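Local coordinates for Blr3880 protein (Bradyrhizobium japonicum, PDB 2OOD), which probably catalyses the zinc-dependent hydrolytic deamination of guanine to xanthine and ammonia, at residues V144-E147 / E148-E152; S186-L189 / I190-H194. All blocks are in the same frame, centred on the assembly; numbering follows the deposited sequence.

How the contacts relate
Two neighbouring helices of the amidohydrolase barrel give a worked example of how one local pattern serves different surroundings. Contact 1 (144-147 with 148-152, helix 143-156) is mostly buried, and its Glu147 and Glu148 reach arginines of the adjoining helices. Contact 2 (186-189 with 190-194, helix 179-193) is only partly buried and combines an apolar inner side with polar links at its margins and an exposed strip at Ala191 and Gln192. Their centres lie 12 Å apart and the helices touch directly: Glu147 OE2 meets Arg188 NH2 at 2.9 Å in a salt bridge, Glu151 OE2 and Tyr193 OH approach to 2.6 Å, probably as a hydrogen bond, and the rings of Phe150 and Tyr193 stack.

Contact 1. Residues V144-E147 / E148-E152; sequences VATE and ELFEE
Thr146 O is the polar atom gripped by more than one group: Phe150 N donates to it at 3.1 Å in a nearly straight bond (169°), and Leu149 N adds a weak, bent one at 3.3 Å. Leu149 N is itself shared, since its better bond runs to Ala145 O at 3.1 Å. The same repeating pattern includes Glu148 N to Val144 O and Glu151 N to Glu147 O.

Among the side chains, the pair four residues apart, Thr146 and Phe150, carries the apolar part. They lie alongside each other and point the same way, the methyl CG2 of Thr146 coming to 3.4 Å from ring atom CE2 of Phe150. The threonine torsion explains this: CG2 stands anti to the backbone N, while OG1, beside that nitrogen, bonds to Thr139 OG1. Replacing Phe150 by an alanine would probably leave the Thr146 methyl without its aromatic neighbour and Tyr193 without the ring it stacks on.

The glutamates behave differently. Glu147 runs extended beyond CG to Arg113 and Arg188, whereas Glu148 bends at chi2 (-54°) and also reaches Arg113; Glu151 ends instead at the neutral hydroxyl of Tyr193. Glu147 OE1 stays 5.4 Å from Glu148 OE2, and Arg113 pairs with both atoms. The chemistry thus implies that the adjacent acids Glu147 and Glu148 are made compatible by Arg113, which bridges them, and by Arg188 on Glu147; these charges probably offset the mutual repulsion and tie this helix to helices 113-129 and 179-193.

Contact 2. Residues S186-L189 / I190-H194; sequences SKRL and IAQYH
Four backbone bonds, each from an N-H to the carbonyl four residues earlier, carry residues 186-193 through the closing turns of helix 179-193, from Ile190 N on Ser186 O at 2.9 Å to Tyr193 N on Leu189 O, also at 2.9 Å. The straightest of them is Gln192 N to Arg188 O (169°).

Leu189 and Tyr193, one turn apart, form the apolar pair. Their side chains cross obliquely, and the methyl CD2 of Leu189 arrives at the ring edge, in its plane, 3.8 Å from CE2 of Tyr193. CG of Leu189 beside its backbone N (chi1 -60°) and the extended chain beyond it place the side chain against Thr146 and Glu147 of helix 143-156. The aromatic ring has a second neighbour on one face: CB of the adjacent Gln192 lies 3.8 Å above its plane, displaced toward the rim. Beyond the ring, the hydroxyl of Tyr193 is held by Glu151.

At the edge facing helix 143-156, Arg188 and Gln192 run alongside one another in the same direction. NE2 of Gln192 approaches the guanidinium at its edge, 3.5 Å from NH1 of Arg188, with the two flat groups turned 55° apart. As modelled, both atoms are donors, so this counts as a touch; the charge of Arg188 is met instead by Glu147. Ile190 packs elsewhere, on Tyr201 and Ile203 of strand 199-205 and on Leu222 of helix 213-225.

Apolar groups set against strand 199-205 and the neighbouring helices, polar links to those helices from Arg188, Lys187 and Tyr193 at the margins, and Ala191 and Gln192 exposed: this division is characteristic of an outer helix in the TIM-barrel fold of the amidohydrolases, here in the beta-alpha-beta unit in which helix 179-193 connects strands 160-166 and 199-205.

Contact 1. Residues V144-E147 / E148-E152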
ATOM      1  N   VAL A 144     -30.752  -1.871 -13.529  1.00 38.27           N
ATOM      2  CA  VAL A 144     -30.335  -3.273 -13.598  1.00 37.98           C
ATOM      3  C   VAL A 144     -29.280  -3.626 -12.545  1.00 38.41           C
ATOM      4  O   VAL A 144     -29.512  -4.474 -11.679  1.00 38.29           O
ATOM      5  CB  VAL A 144     -29.764  -3.606 -14.998  1.00 37.83           C
ATOM      6  CG1 VAL A 144     -29.301  -5.048 -15.054  1.00 36.95           C
ATOM      7  CG2 VAL A 144     -30.815  -3.350 -16.053  1.00 36.07           C
ATOM      8  N   ALA A 145     -28.125  -2.969 -12.627  1.00 38.11           N
ATOM      9  CA  ALA A 145     -27.036  -3.209 -11.690  1.00 36.64           C
ATOM     10  C   ALA A 145     -27.508  -3.124 -10.239  1.00 37.36           C
ATOM     11  O   ALA A 145     -27.102  -3.928  -9.402  1.00 37.85           O
ATOM     12  CB  ALA A 145     -25.919  -2.216 -11.936  1.00 36.25           C
ATOM     13  N   THR A 146     -28.365  -2.156  -9.935  1.00 36.93           N
ATOM     14  CA  THR A 146     -28.870  -2.014  -8.573  1.00 37.66           C
ATOM     15  C   THR A 146     -29.771  -3.179  -8.163  1.00 38.58           C
ATOM     16  O   THR A 146     -29.692  -3.664  -7.030  1.00 39.16           O
ATOM     17  CB  THR A 146     -29.665  -0.702  -8.394  1.00 37.63           C
ATOM     18  OG1 THR A 146     -28.781   0.414  -8.550  1.00 38.17           O
ATOM     19  CG2 THR A 146     -30.298  -0.644  -7.006  1.00 35.53           C
ATOM     20  N   GLU A 147     -30.629  -3.623  -9.077  1.00 38.08           N
ATOM     21  CA  GLU A 147     -31.536  -4.727  -8.781  1.00 38.44           C
ATOM     22  C   GLU A 147     -30.741  -5.999  -8.512  1.00 38.31           C
ATOM     23  O   GLU A 147     -30.967  -6.675  -7.508  1.00 38.40           O
ATOM     24  CB  GLU A 147     -32.504  -4.960  -9.942  1.00 37.36           C
ATOM     25  CG  GLU A 147     -33.375  -3.765 -10.277  1.00 38.28           C
ATOM     26  CD  GLU A 147     -34.105  -3.929 -11.601  1.00 38.64           C
ATOM     27  OE1 GLU A 147     -33.650  -4.759 -12.415  1.00 39.91           O
ATOM     28  OE2 GLU A 147     -35.115  -3.223 -11.834  1.00 37.36           O
ATOM     29  N   GLU A 148     -29.806  -6.318  -9.402  1.00 37.08           N
ATOM     30  CA  GLU A 148     -28.994  -7.517  -9.233  1.00 37.04           C
ATOM     31  C   GLU A 148     -28.181  -7.503  -7.941  1.00 36.42           C
ATOM     32  O   GLU A 148     -27.948  -8.555  -7.350  1.00 36.43           O
ATOM     33  CB  GLU A 148     -28.054  -7.702 -10.426  1.00 37.57           C
ATOM     34  CG  GLU A 148     -28.753  -8.085 -11.721  1.00 38.89           C
ATOM     35  CD  GLU A 148     -29.643  -9.309 -11.569  1.00 39.63           C
ATOM     36  OE1 GLU A 148     -29.191 -10.304 -10.965  1.00 40.22           O
ATOM     37  OE2 GLU A 148     -30.791  -9.281 -12.062  1.00 39.81           O
ATOM     38  N   LEU A 149     -27.754  -6.318  -7.501  1.00 36.23           N
ATOM     39  CA  LEU A 149     -26.964  -6.199  -6.277  1.00 35.84           C
ATOM     40  C   LEU A 149     -27.794  -6.468  -5.029  1.00 36.35           C
ATOM     41  O   LEU A 149     -27.381  -7.216  -4.147  1.00 37.06           O
ATOM     42  CB  LEU A 149     -26.323  -4.810  -6.169  1.00 33.42           C
ATOM     43  CG  LEU A 149     -25.660  -4.537  -4.811  1.00 31.85           C
ATOM     44  CD1 LEU A 149     -24.462  -5.443  -4.625  1.00 30.93           C
ATOM     45  CD2 LEU A 149     -25.244  -3.090  -4.720  1.00 31.06           C
ATOM     46  N   PHE A 150     -28.961  -5.847  -4.946  1.00 36.58           N
ATOM     47  CA  PHE A 150     -29.821  -6.050  -3.791  1.00 37.56           C
ATOM     48  C   PHE A 150     -30.258  -7.504  -3.665  1.00 37.54           C
ATOM     49  O   PHE A 150     -30.303  -8.057  -2.569  1.00 37.92           O
ATOM     50  CB  PHE A 150     -31.063  -5.167  -3.893  1.00 37.75           C
ATOM     51  CG  PHE A 150     -30.858  -3.767  -3.395  1.00 37.60           C
ATOM     52  CD1 PHE A 150     -30.418  -3.538  -2.093  1.00 37.20           C
ATOM     53  CD2 PHE A 150     -31.150  -2.675  -4.209  1.00 37.40           C
ATOM     54  CE1 PHE A 150     -30.274  -2.239  -1.604  1.00 37.21           C
ATOM     55  CE2 PHE A 150     -31.011  -1.371  -3.730  1.00 37.47           C
ATOM     56  CZ  PHE A 150     -30.573  -1.155  -2.424  1.00 36.93           C
ATOM     57  N   GLU A 151     -30.582  -8.124  -4.791  1.00 38.00           N
ATOM     58  CA  GLU A 151     -31.044  -9.499  -4.780  1.00 38.36           C
ATOM     59  C   GLU A 151     -29.988 -10.533  -4.403  1.00 38.57           C
ATOM     60  O   GLU A 151     -30.284 -11.474  -3.660  1.00 38.72           O
ATOM     61  CB  GLU A 151     -31.705  -9.822  -6.121  1.00 38.25           C
ATOM     62  CG  GLU A 151     -33.180  -9.438  -6.122  1.00 40.19           C
ATOM     63  CD  GLU A 151     -33.747  -9.173  -7.501  1.00 41.55           C
ATOM     64  OE1 GLU A 151     -33.450  -9.948  -8.437  1.00 42.76           O
ATOM     65  OE2 GLU A 151     -34.508  -8.189  -7.646  1.00 42.36           O
ATOM     66  N   GLU A 152     -28.762 -10.367  -4.892  1.00 38.08           N
ATOM     67  CA  GLU A 152     -27.697 -11.301  -4.546  1.00 37.47           C
ATOM     68  C   GLU A 152     -27.302 -11.059  -3.092  1.00 37.34           C
ATOM     69  O   GLU A 152     -26.795 -11.950  -2.420  1.00 36.89           O
ATOM     70  CB  GLU A 152     -26.488 -11.102  -5.460  1.00 37.77           C
ATOM     71  CG  GLU A 152     -25.293 -11.963  -5.103  1.00 39.18           C
ATOM     72  CD  GLU A 152     -25.613 -13.449  -5.104  1.00 40.18           C
ATOM     73  OE1 GLU A 152     -26.712 -13.821  -5.557  1.00 41.23           O
ATOM     74  OE2 GLU A 152     -24.764 -14.250  -4.660  1.00 40.90           O
TER

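Contact 2. Residues S186-L189 / I190-H194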
ATOM      1  N   SER A 186     -35.636   5.478  -9.095  1.00 42.02           N
ATOM      2  CA  SER A 186     -35.248   5.490  -7.683  1.00 42.37           C
ATOM      3  C   SER A 186     -36.460   5.222  -6.803  1.00 42.01           C
ATOM      4  O   SER A 186     -36.368   4.528  -5.787  1.00 40.52           O
ATOM      5  CB  SER A 186     -34.640   6.841  -7.292  1.00 42.28           C
ATOM      6  OG  SER A 186     -33.396   7.042  -7.937  1.00 43.27           O
ATOM      7  N   LYS A 187     -37.595   5.783  -7.212  1.00 42.14           N
ATOM      8  CA  LYS A 187     -38.846   5.644  -6.479  1.00 41.88           C
ATOM      9  C   LYS A 187     -39.276   4.177  -6.482  1.00 41.82           C
ATOM     10  O   LYS A 187     -39.739   3.639  -5.466  1.00 40.59           O
ATOM     11  CB  LYS A 187     -39.919   6.521  -7.134  1.00 42.09           C
ATOM     12  CG  LYS A 187     -41.083   6.874  -6.226  1.00 44.42           C
ATOM     13  CD  LYS A 187     -40.666   7.864  -5.138  1.00 46.89           C
ATOM     14  CE  LYS A 187     -41.777   8.054  -4.088  1.00 47.84           C
ATOM     15  NZ  LYS A 187     -43.079   8.510  -4.671  1.00 49.82           N
ATOM     16  N   ARG A 188     -39.111   3.531  -7.630  1.00 41.01           N
ATOM     17  CA  ARG A 188     -39.471   2.130  -7.768  1.00 40.64           C
ATOM     18  C   ARG A 188     -38.559   1.262  -6.912  1.00 41.60           C
ATOM     19  O   ARG A 188     -39.028   0.400  -6.163  1.00 42.09           O
ATOM     20  CB  ARG A 188     -39.357   1.698  -9.235  1.00 40.27           C
ATOM     21  CG  ARG A 188     -39.610   0.217  -9.469  1.00 39.11           C
ATOM     22  CD  ARG A 188     -39.760  -0.084 -10.948  1.00 39.12           C
ATOM     23  NE  ARG A 188     -38.493   0.013 -11.668  1.00 41.46           N
ATOM     24  CZ  ARG A 188     -37.449  -0.789 -11.461  1.00 42.39           C
ATOM     25  NH1 ARG A 188     -37.514  -1.754 -10.546  1.00 43.35           N
ATOM     26  NH2 ARG A 188     -36.339  -0.636 -12.178  1.00 42.41           N
ATOM     27  N   LEU A 189     -37.254   1.506  -7.023  1.00 40.70           N
ATOM     28  CA  LEU A 189     -36.262   0.736  -6.289  1.00 39.65           C
ATOM     29  C   LEU A 189     -36.406   0.878  -4.781  1.00 40.26           C
ATOM     30  O   LEU A 189     -36.166  -0.079  -4.042  1.00 40.78           O
ATOM     31  CB  LEU A 189     -34.857   1.138  -6.738  1.00 37.53           C
ATOM     32  CG  LEU A 189     -34.596   0.915  -8.230  1.00 35.47           C
ATOM     33  CD1 LEU A 189     -33.232   1.460  -8.594  1.00 34.69           C
ATOM     34  CD2 LEU A 189     -34.692  -0.563  -8.562  1.00 33.41           C
ATOM     35  N   ILE A 190     -36.794   2.063  -4.321  1.00 40.01           N
ATOM     36  CA  ILE A 190     -36.981   2.279  -2.889  1.00 40.55           C
ATOM     37  C   ILE A 190     -38.151   1.416  -2.436  1.00 41.54           C
ATOM     38  O   ILE A 190     -38.147   0.861  -1.335  1.00 42.14           O
ATOM     39  CB  ILE A 190     -37.296   3.761  -2.566  1.00 40.40           C
ATOM     40  CG1 ILE A 190     -36.062   4.626  -2.856  1.00 39.79           C
ATOM     41  CG2 ILE A 190     -37.723   3.900  -1.112  1.00 38.30           C
ATOM     42  CD1 ILE A 190     -36.313   6.118  -2.813  1.00 40.19           C
ATOM     43  N   ALA A 191     -39.146   1.299  -3.309  1.00 42.38           N
ATOM     44  CA  ALA A 191     -40.333   0.502  -3.034  1.00 41.46           C
ATOM     45  C   ALA A 191     -39.946  -0.958  -2.854  1.00 42.35           C
ATOM     46  O   ALA A 191     -40.176  -1.548  -1.797  1.00 42.77           O
ATOM     47  CB  ALA A 191     -41.320   0.639  -4.184  1.00 40.47           C
ATOM     48  N   GLN A 192     -39.344  -1.525  -3.893  1.00 42.68           N
ATOM     49  CA  GLN A 192     -38.927  -2.922  -3.878  1.00 44.28           C
ATOM     50  C   GLN A 192     -37.857  -3.341  -2.882  1.00 43.30           C
ATOM     51  O   GLN A 192     -37.894  -4.471  -2.392  1.00 43.73           O
ATOM     52  CB  GLN A 192     -38.438  -3.344  -5.261  1.00 46.53           C
ATOM     53  CG  GLN A 192     -39.529  -3.507  -6.288  1.00 51.17           C
ATOM     54  CD  GLN A 192     -39.068  -4.358  -7.451  1.00 53.57           C
ATOM     55  OE1 GLN A 192     -38.344  -5.348  -7.256  1.00 54.80           O
ATOM     56  NE2 GLN A 192     -39.490  -3.995  -8.669  1.00 54.98           N
ATOM     57  N   TYR A 193     -36.916  -2.456  -2.566  1.00 42.05           N
ATOM     58  CA  TYR A 193     -35.827  -2.859  -1.691  1.00 39.67           C
ATOM     59  C   TYR A 193     -35.606  -2.214  -0.342  1.00 39.32           C
ATOM     60  O   TYR A 193     -35.242  -2.905   0.612  1.00 39.71           O
ATOM     61  CB  TYR A 193     -34.529  -2.786  -2.480  1.00 38.38           C
ATOM     62  CG  TYR A 193     -34.596  -3.546  -3.780  1.00 37.79           C
ATOM     63  CD1 TYR A 193     -34.611  -4.935  -3.797  1.00 37.07           C
ATOM     64  CD2 TYR A 193     -34.640  -2.877  -4.994  1.00 37.34           C
ATOM     65  CE1 TYR A 193     -34.662  -5.642  -4.994  1.00 37.93           C
ATOM     66  CE2 TYR A 193     -34.692  -3.574  -6.202  1.00 38.18           C
ATOM     67  CZ  TYR A 193     -34.700  -4.956  -6.195  1.00 38.74           C
ATOM     68  OH  TYR A 193     -34.723  -5.652  -7.391  1.00 39.58           O
ATOM     69  N   HIS A 194     -35.806  -0.909  -0.230  1.00 39.49           N
ATOM     70  CA  HIS A 194     -35.543  -0.285   1.055  1.00 40.55           C
ATOM     71  C   HIS A 194     -36.192  -0.951   2.277  1.00 41.35           C
ATOM     72  O   HIS A 194     -37.408  -1.139   2.346  1.00 41.40           O
ATOM     73  CB  HIS A 194     -35.904   1.203   1.046  1.00 39.01           C
ATOM     74  CG  HIS A 194     -35.503   1.905   2.305  1.00 39.04           C
ATOM     75  ND1 HIS A 194     -34.196   1.936   2.749  1.00 38.40           N
ATOM     76  CD2 HIS A 194     -36.238   2.514   3.266  1.00 38.78           C
ATOM     77  CE1 HIS A 194     -34.147   2.526   3.929  1.00 38.08           C
ATOM     78  NE2 HIS A 194     -35.373   2.885   4.267  1.00 38.66           N
TER